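Local structure of histidine triad protein (Bacillus subtilis, 1Y23) at the zinc ion site. The protein belongs to the histidine triad family and probably binds nucleotides and acts as a nucleotide hydrolase or transferase, with a bound zinc ion of probable structural role. Numbering follows the deposited sequence.

The zinc ion site. Residues 7, 9-10, 46, 49, 99-100. With ZN (zinc ion), chain B.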
# COMPACT_ATOMS: atom_id res chain seq x y z
N CYS A 7 21.70 -6.39 -1.47
CA CYS A 7 20.29 -6.48 -1.12
C CYS A 7 19.85 -7.89 -0.76
O CYS A 7 19.95 -8.81 -1.58
CB CYS A 7 19.46 -5.97 -2.29
SG CYS A 7 17.69 -6.15 -2.06
N PHE A 9 16.84 -9.01 -0.42
CA PHE A 9 15.70 -9.41 -1.26
C PHE A 9 16.16 -9.83 -2.65
O PHE A 9 15.57 -10.72 -3.26
CB PHE A 9 14.68 -8.28 -1.39
CG PHE A 9 13.75 -8.15 -0.21
CD1 PHE A 9 13.94 -8.89 0.94
CD2 PHE A 9 12.69 -7.25 -0.25
CE1 PHE A 9 13.09 -8.73 2.05
CE2 PHE A 9 11.83 -7.08 0.85
CZ PHE A 9 12.04 -7.82 2.00
N CYS A 10 17.21 -9.20 -3.16
CA CYS A 10 17.70 -9.57 -4.47
C CYS A 10 18.31 -10.96 -4.37
O CYS A 10 18.27 -11.73 -5.34
CB CYS A 10 18.73 -8.56 -4.97
SG CYS A 10 17.97 -7.03 -5.57
N PRO A 46 9.15 -6.56 -6.72
CA PRO A 46 9.49 -6.65 -8.14
C PRO A 46 10.83 -7.33 -8.27
O PRO A 46 11.73 -7.06 -7.48
CB PRO A 46 9.56 -5.19 -8.57
CG PRO A 46 10.13 -4.53 -7.34
CD PRO A 46 9.28 -5.16 -6.25
N HIS A 49 15.45 -4.74 -9.11
CA HIS A 49 15.81 -4.00 -7.92
C HIS A 49 15.60 -2.49 -7.99
O HIS A 49 16.12 -1.81 -8.87
CB HIS A 49 17.27 -4.26 -7.55
CG HIS A 49 17.73 -3.49 -6.34
ND1 HIS A 49 17.65 -3.99 -5.06
CD2 HIS A 49 18.22 -2.23 -6.22
CE1 HIS A 49 18.08 -3.08 -4.21
NE2 HIS A 49 18.43 -2.00 -4.88
N PHE A 99 16.00 -2.16 1.97
CA PHE A 99 15.91 -1.18 0.89
C PHE A 99 15.76 -1.70 -0.53
O PHE A 99 16.63 -1.52 -1.39
CB PHE A 99 17.09 -0.22 1.00
CG PHE A 99 16.97 0.70 2.18
CD1 PHE A 99 16.37 1.95 2.04
CD2 PHE A 99 17.40 0.30 3.43
CE1 PHE A 99 16.19 2.78 3.13
CE2 PHE A 99 17.23 1.13 4.54
CZ PHE A 99 16.62 2.37 4.39
N HIS A 100 14.62 -2.32 -0.76
CA HIS A 100 14.23 -2.87 -2.03
C HIS A 100 12.71 -2.77 -1.93
O HIS A 100 12.11 -3.35 -1.03
CB HIS A 100 14.70 -4.31 -2.13
CG HIS A 100 14.22 -5.03 -3.36
ND1 HIS A 100 15.02 -5.90 -4.07
CD2 HIS A 100 13.01 -5.03 -3.98
CE1 HIS A 100 14.33 -6.40 -5.08
NE2 HIS A 100 13.11 -5.89 -5.05
ZN ZN B . 17.14 -5.60 -4.23
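Cys7 lies in extended loop backbone just before helix 8-14, whose first turn carries Cys10 in helical geometry, while His49 follows strand 42-46 in a loop and His100, also in loop, is extended. The four side chains converge on a zinc ion in a near-tetrahedral Cys2His2 site. Cys7 and Cys10 form a CxxC motif and reach the metal by different torsions. Cys7 SG stands anti to its backbone N (chi1 175°) and binds zinc at 2.3 Å, whereas Cys10 SG swings beside its own N, anti to the carbonyl carbon (chi1 -77°), and binds zinc at 2.1 Å. The loop-to-helix turn from Cys7 to Cys10 thus presents both sulfurs to one side of the ion, with 110° between them at the metal. A weak hydrogen bond from the backbone N of Cys10 to Cys7 SG (3.3 Å) may help steady this probable thiolate and ease its negative charge. Both histidines hold CG anti to the backbone N and use ND1, the ring nitrogen nearer the main chain, but their ring planes stand nearly perpendicular. His49 ND1 lies 1.9 Å from zinc and His100 ND1 2.2 Å. Cys7 SG sits at the edge of each imidazole, in its plane. On the far side of the His100 ring, NE2 donates a hydrogen bond to the backbone carbonyl O of Pro46 (3.0 Å). Pro46 O lies almost in the ring plane, and NE2 approaches in the carbonyl plane. This second-shell bond helps fix the rotation of the ring, with ND1 turned to the metal; together with the zinc it probably favours the NE2-protonated tautomer. His100 also opens the His-x-His-x-His motif that names the family, whose middle histidine is by analogy the nucleophile. By tying the N-terminal CxxC turn to His49 and the start of the triad, the zinc probably plays a structural role, shaping the N-terminal segment beside the active site.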